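Local coordinates for phosphate-specific transport system accessory protein PhoU homolog (Pseudomonas aeruginosa, PDB 4Q25), which acts as a homodimeric negative regulator of the Pho regulon and probably takes part in controlling phosphate uptake, at residues 49-52 with 53-56; 57-60 with 61-64; 107-110 with 111-114. All coordinates share one frame; numbering follows the deposited sequence.

In the fold
Interactions 1 and 3 lie within one helix each of an all-helical bundle, and interaction 2 lies at the start of helix 59-78; all share i to i+4 backbone bonding, but their side chains differ with depth. Interaction 3, on helix 84-120, is the buried one: its alanines meet helices 15-45 and 49-56, Val110 packs between helices 15-45 and 188-220, and Lys109 and Arg113 touch helix 188-220, whereas Arg112 meets Arg56. Interaction 1, on helix 49-56, is partly buried, and it meets interaction 3 directly where Ala52 CB lies 3.4 Å from Ala111 O. Interaction 2 is a surface contact; its one apolar pair faces helix 15-45, and acids and amides make up the rest.

Interaction 1. Residues 49-52 with 53-56; sequences SGLA and QQVR
Arg56 leans back over the preceding turn, its CG 3.2 Å from the carbonyl oxygen of Ala52. The approach is close and the first torsion of -22° is far from staggered, so the exact placing of CG is uncertain; the chain then bends twice on its way to Arg112 of helix 84-120. The same oxygen receives two weak bonds, from Val55 N at 3.1 Å and from Arg56 N at 3.3 Å, and is thus shared between two donors. Val55 CG2, placed beside its own backbone N, rests 3.5 Å from Leu51 O, while CG1, beside the carbonyl carbon, comes near Ala111 CB. Gln54 is extended beyond CG, its CB 3.4 Å from Leu51 O and its amide nitrogen NE2 4.4 Å from Leu51 CD1. Gln53 N makes the straightest bond, 2.9 Å to Ser49 O at 170°. Ala52 faces helix 84-120 through Ala111 and Ile115, whereas Leu51 and Val55 meet Asp39 of helix 15-45. Side-chain chemistry across the turn is therefore mostly aliphatic carbon against backbone oxygen: main-chain bonds provide the polar cohesion, and the short side chains of Ala52 and Val55 are consistent with close packing on helices 84-120 and 15-45.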
loop_
_atom_site.group_PDB
_atom_site.type_symbol
_atom_site.label_atom_id
_atom_site.label_comp_id
_atom_site.label_asym_id
_atom_site.label_seq_id
_atom_site.Cartn_x
_atom_site.Cartn_y
_atom_site.Cartn_z
ATOM N N SER A 49 19.906 -4.575 -15.476
ATOM C CA SER A 49 19.123 -3.400 -15.776
ATOM C C SER A 49 18.052 -3.628 -16.782
ATOM O O SER A 49 16.981 -3.060 -16.666
ATOM C CB SER A 49 20.031 -2.291 -16.309
ATOM O OG SER A 49 20.580 -1.690 -15.168
ATOM N N GLY A 50 18.372 -4.403 -17.803
ATOM C CA GLY A 50 17.409 -4.732 -18.832
ATOM C C GLY A 50 16.225 -5.474 -18.241
ATOM O O GLY A 50 15.080 -5.143 -18.508
ATOM N N LEU A 51 16.502 -6.466 -17.405
ATOM C CA LEU A 51 15.420 -7.241 -16.799
ATOM C C LEU A 51 14.621 -6.333 -15.878
ATOM O O LEU A 51 13.398 -6.418 -15.819
ATOM C CB LEU A 51 15.959 -8.446 -16.019
ATOM C CG LEU A 51 14.934 -9.418 -15.398
ATOM C CD1 LEU A 51 13.991 -9.977 -16.451
ATOM C CD2 LEU A 51 15.625 -10.585 -14.706
ATOM N N ALA A 52 15.307 -5.454 -15.154
ATOM C CA ALA A 52 14.621 -4.553 -14.241
ATOM C C ALA A 52 13.674 -3.619 -14.989
ATOM O O ALA A 52 12.503 -3.473 -14.616
ATOM C CB ALA A 52 15.610 -3.775 -13.433
ATOM N N GLN A 53 14.146 -3.019 -16.075
ATOM C CA GLN A 53 13.248 -2.196 -16.896
ATOM C C GLN A 53 12.042 -2.981 -17.463
ATOM O O GLN A 53 10.922 -2.470 -17.543
ATOM C CB GLN A 53 13.992 -1.550 -18.052
ATOM C CG GLN A 53 13.127 -0.568 -18.825
ATOM C CD GLN A 53 12.598 0.552 -17.956
ATOM O OE1 GLN A 53 13.114 0.818 -16.866
ATOM N NE2 GLN A 53 11.569 1.220 -18.431
ATOM N N GLN A 54 12.273 -4.222 -17.847
ATOM C CA GLN A 54 11.183 -5.052 -18.374
ATOM C C GLN A 54 10.055 -5.207 -17.358
ATOM O O GLN A 54 8.885 -5.203 -17.730
ATOM C CB GLN A 54 11.724 -6.406 -18.778
ATOM C CG GLN A 54 10.712 -7.379 -19.352
ATOM C CD GLN A 54 11.396 -8.650 -19.841
ATOM O OE1 GLN A 54 12.452 -8.573 -20.476
ATOM N NE2 GLN A 54 10.821 -9.821 -19.527
ATOM N N VAL A 55 10.422 -5.277 -16.073
ATOM C CA VAL A 55 9.469 -5.393 -14.995
ATOM C C VAL A 55 8.620 -4.130 -14.839
ATOM O O VAL A 55 7.444 -4.208 -14.518
ATOM C CB VAL A 55 10.172 -5.703 -13.664
ATOM C CG1 VAL A 55 9.272 -5.416 -12.491
ATOM C CG2 VAL A 55 10.682 -7.123 -13.680
ATOM N N ARG A 56 9.209 -2.968 -14.949
ATOM C CA ARG A 56 8.441 -1.758 -14.847
ATOM C C ARG A 56 7.449 -1.616 -15.978
ATOM O O ARG A 56 6.364 -1.190 -15.789
ATOM C CB ARG A 56 9.345 -0.548 -14.743
ATOM C CG ARG A 56 10.716 -0.893 -14.248
ATOM C CD ARG A 56 11.217 0.015 -13.168
ATOM N NE ARG A 56 10.599 1.321 -13.233
ATOM C CZ ARG A 56 11.168 2.402 -13.733
ATOM N NH1 ARG A 56 12.383 2.339 -14.233
ATOM N NH2 ARG A 56 10.511 3.549 -13.730
#

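Interaction 2. Residues 57-60 with 61-64; sequences EIDD and QINQ
Ile58 and Ile62 form the tight side of this contact. Their chains meet at an angle, with CG2 of Ile58 lying 3.8 Å from both CG1 and CD1 of Ile62. In Ile62, CG1 swings to the side of its backbone N (chi1 -62°), which brings that methylene back along the turn and 3.5 Å from Ile58 O. The same carbonyl accepts Ile62 N at 3.1 Å, so Ile58 O meets both the amide N and the CG1 methylene of Ile62. Val33 and Gln36 of helix 15-45 cover Ile62, and Gln36 also touches Ile58. Asn63 marks the passage to the polar side. Its backbone N donates to Asp59 O at 3.1 Å, while its OD1 lies 2.8 Å from that same oxygen, a close meeting of two acceptors that offers no bond and leaves the exact position of the amide oxygen doubtful. ND2 bonds to Glu101 OE2, which probably sets the orientation of the amide. The Asp59 side chain touches Asp105 and Ser108 of helix 84-120. Farther round, contacts thin out and solvent takes over: Asp60, Gln61 and Gln64 are exposed. Gln61 stretches out with only its CB close to the preceding turn, 3.3 Å from Ile58 O, and Gln64 is tied by Arg67 and Asn68 one turn later. An isoleucine pair against helix 15-45 and a polar outer face are consistent with an amphipathic helix in an antiparallel helical bundle, here in its opening turns.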
loop_
_atom_site.group_PDB
_atom_site.type_symbol
_atom_site.label_atom_id
_atom_site.label_comp_id
_atom_site.label_asym_id
_atom_site.label_seq_id
_atom_site.Cartn_x
_atom_site.Cartn_y
_atom_site.Cartn_z
ATOM N N GLU A 57 7.848 -1.979 -17.163
ATOM C CA GLU A 57 6.996 -1.886 -18.334
ATOM C C GLU A 57 5.797 -2.852 -18.342
ATOM O O GLU A 57 4.925 -2.746 -19.191
ATOM C CB GLU A 57 7.837 -2.102 -19.598
ATOM C CG GLU A 57 8.789 -0.943 -19.847
ATOM C CD GLU A 57 9.803 -1.245 -20.909
ATOM O OE1 GLU A 57 9.805 -2.395 -21.418
ATOM O OE2 GLU A 57 10.600 -0.325 -21.213
ATOM N N ILE A 58 5.769 -3.809 -17.429
ATOM C CA ILE A 58 4.647 -4.729 -17.329
ATOM C C ILE A 58 3.595 -4.074 -16.427
ATOM O O ILE A 58 2.399 -4.384 -16.495
ATOM C CB ILE A 58 5.116 -6.090 -16.760
ATOM C CG1 ILE A 58 5.938 -6.855 -17.806
ATOM C CG2 ILE A 58 3.942 -6.955 -16.322
ATOM C CD1 ILE A 58 6.942 -7.834 -17.215
ATOM N N ASP A 59 4.048 -3.140 -15.596
ATOM C CA ASP A 59 3.224 -2.655 -14.511
ATOM C C ASP A 59 1.978 -1.952 -15.046
ATOM O O ASP A 59 0.931 -1.959 -14.407
ATOM C CB ASP A 59 4.037 -1.797 -13.510
ATOM C CG ASP A 59 3.506 -1.922 -12.067
ATOM O OD1 ASP A 59 3.013 -3.041 -11.662
ATOM O OD2 ASP A 59 3.548 -0.892 -11.344
ATOM N N ASP A 60 2.063 -1.418 -16.256
ATOM C CA ASP A 60 0.906 -0.821 -16.893
ATOM C C ASP A 60 -0.156 -1.847 -17.244
ATOM O O ASP A 60 -1.335 -1.629 -17.017
ATOM C CB ASP A 60 1.332 -0.059 -18.135
ATOM C CG ASP A 60 2.294 1.068 -17.809
ATOM O OD1 ASP A 60 1.822 2.211 -17.574
ATOM O OD2 ASP A 60 3.520 0.788 -17.748
ATOM N N GLN A 61 0.263 -2.959 -17.821
ATOM C CA GLN A 61 -0.646 -4.042 -18.181
ATOM C C GLN A 61 -1.373 -4.571 -16.952
ATOM O O GLN A 61 -2.545 -4.909 -17.002
ATOM C CB GLN A 61 0.153 -5.175 -18.812
ATOM C CG GLN A 61 -0.691 -6.327 -19.307
ATOM C CD GLN A 61 0.126 -7.433 -19.920
ATOM O OE1 GLN A 61 1.334 -7.301 -20.145
ATOM N NE2 GLN A 61 -0.528 -8.542 -20.190
ATOM N N ILE A 62 -0.645 -4.640 -15.845
ATOM C CA ILE A 62 -1.188 -5.087 -14.574
ATOM C C ILE A 62 -2.259 -4.136 -14.043
ATOM O O ILE A 62 -3.301 -4.589 -13.582
ATOM C CB ILE A 62 -0.050 -5.312 -13.567
ATOM C CG1 ILE A 62 0.838 -6.419 -14.135
ATOM C CG2 ILE A 62 -0.568 -5.664 -12.170
ATOM C CD1 ILE A 62 1.813 -7.009 -13.163
ATOM N N ASN A 63 -2.016 -2.836 -14.134
ATOM C CA ASN A 63 -3.000 -1.848 -13.742
ATOM C C ASN A 63 -4.255 -1.931 -14.623
ATOM O O ASN A 63 -5.373 -1.775 -14.140
ATOM C CB ASN A 63 -2.404 -0.425 -13.803
ATOM C CG ASN A 63 -1.413 -0.155 -12.684
ATOM O OD1 ASN A 63 -0.235 0.080 -12.932
ATOM N ND2 ASN A 63 -1.882 -0.199 -11.449
ATOM N N GLN A 64 -4.061 -2.176 -15.912
ATOM C CA GLN A 64 -5.181 -2.289 -16.828
ATOM C C GLN A 64 -5.916 -3.624 -16.622
ATOM O O GLN A 64 -7.133 -3.692 -16.800
ATOM C CB GLN A 64 -4.713 -2.099 -18.289
ATOM C CG GLN A 64 -5.824 -1.881 -19.315
ATOM C CD GLN A 64 -6.805 -0.774 -18.932
ATOM O OE1 GLN A 64 -6.413 0.372 -18.700
ATOM N NE2 GLN A 64 -8.091 -1.119 -18.856
#

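Interaction 3. Residues 107-110 with 111-114; sequences ASKV and ARRA
An inner turn of helix 84-120, in the helical bundle of PhoU, joins Lys109 to Arg113 and Val110 to Ala114. Arg113 N donates to Lys109 O at 3.0 Å, and its side chain folds over that oxygen as well: CG comes to 3.4 Å, and NE follows at 3.7 Å without bonding. Two successive turns in the chain (chi1 -59°, chi2 -43°) carry the aliphatic part across the carbonyl; the side chain packs on Trp196 and Asn193 of helix 188-220, and NH2 makes a weak bond to Gln116. Lys109 passes beside Arg112, whose NH2 is 4.3 Å from Lys109 CG. The ammonium nitrogen NZ lies only 4.9 Å from that NH2, a like-charge approach that the salt bridge of Lys109 to Asp105 probably eases. Elsewhere on the turn, Ala111 and Ala114 meet helices 49-56 and 15-45 of the bundle. Ala111 sets its CB 3.5 Å from Ser108 O, while Val110 packs on Ala40 and Ser200, and Ala114 on Ala43 and Leu44. Ala114 N closes the turn at 2.9 Å from Val110 O, and Ala111 N bonds to Ala107 O at 3.0 Å.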
loop_
_atom_site.group_PDB
_atom_site.type_symbol
_atom_site.label_atom_id
_atom_site.label_comp_id
_atom_site.label_asym_id
_atom_site.label_seq_id
_atom_site.Cartn_x
_atom_site.Cartn_y
_atom_site.Cartn_z
ATOM N N ALA A 107 7.032 -4.836 -6.679
ATOM C CA ALA A 107 7.979 -5.513 -7.530
ATOM C C ALA A 107 8.723 -4.485 -8.339
ATOM O O ALA A 107 9.928 -4.593 -8.559
ATOM C CB ALA A 107 7.286 -6.478 -8.467
ATOM N N SER A 108 7.974 -3.500 -8.801
ATOM C CA SER A 108 8.482 -2.504 -9.701
ATOM C C SER A 108 9.432 -1.546 -8.955
ATOM O O SER A 108 10.442 -1.114 -9.531
ATOM C CB SER A 108 7.337 -1.800 -10.451
ATOM O OG SER A 108 7.817 -0.719 -11.172
ATOM N N LYS A 109 9.146 -1.266 -7.690
ATOM C CA LYS A 109 10.115 -0.571 -6.834
ATOM C C LYS A 109 11.423 -1.357 -6.613
ATOM O O LYS A 109 12.499 -0.756 -6.587
ATOM C CB LYS A 109 9.533 -0.210 -5.481
ATOM C CG LYS A 109 8.348 0.740 -5.548
ATOM C CD LYS A 109 7.863 1.060 -4.137
ATOM C CE LYS A 109 6.403 1.479 -4.109
ATOM N NZ LYS A 109 6.141 2.527 -5.114
ATOM N N VAL A 110 11.318 -2.683 -6.455
ATOM C CA VAL A 110 12.501 -3.557 -6.322
ATOM C C VAL A 110 13.337 -3.416 -7.583
ATOM O O VAL A 110 14.533 -3.205 -7.500
ATOM C CB VAL A 110 12.122 -5.036 -6.060
ATOM C CG1 VAL A 110 13.334 -5.965 -6.099
ATOM C CG2 VAL A 110 11.469 -5.136 -4.701
ATOM N N ALA A 111 12.686 -3.438 -8.735
ATOM C CA ALA A 111 13.381 -3.266 -9.990
ATOM C C ALA A 111 14.063 -1.913 -10.082
ATOM O O ALA A 111 15.150 -1.819 -10.659
ATOM C CB ALA A 111 12.464 -3.488 -11.163
ATOM N N ARG A 112 13.459 -0.864 -9.536
ATOM C CA ARG A 112 14.178 0.420 -9.458
ATOM C C ARG A 112 15.423 0.346 -8.586
ATOM O O ARG A 112 16.440 0.910 -8.948
ATOM C CB ARG A 112 13.296 1.564 -8.984
ATOM C CG ARG A 112 12.290 1.996 -10.061
ATOM C CD ARG A 112 11.862 3.444 -9.901
ATOM N NE ARG A 112 10.956 3.682 -8.765
ATOM C CZ ARG A 112 11.291 4.255 -7.596
ATOM N NH1 ARG A 112 12.535 4.645 -7.337
ATOM N NH2 ARG A 112 10.357 4.427 -6.663
ATOM N N ARG A 113 15.340 -0.342 -7.449
ATOM C CA ARG A 113 16.507 -0.515 -6.596
ATOM C C ARG A 113 17.557 -1.276 -7.352
ATOM O O ARG A 113 18.693 -0.983 -7.222
ATOM C CB ARG A 113 16.182 -1.305 -5.318
ATOM C CG ARG A 113 15.122 -0.712 -4.434
ATOM C CD ARG A 113 15.325 0.767 -4.309
ATOM N NE ARG A 113 14.074 1.390 -3.946
ATOM C CZ ARG A 113 13.759 2.650 -4.228
ATOM N NH1 ARG A 113 12.584 3.123 -3.835
ATOM N NH2 ARG A 113 14.628 3.433 -4.888
ATOM N N ALA A 114 17.159 -2.258 -8.143
ATOM C CA ALA A 114 18.093 -3.043 -8.935
ATOM C C ALA A 114 18.932 -2.162 -9.867
ATOM O O ALA A 114 20.126 -2.361 -10.024
ATOM C CB ALA A 114 17.325 -4.096 -9.742
#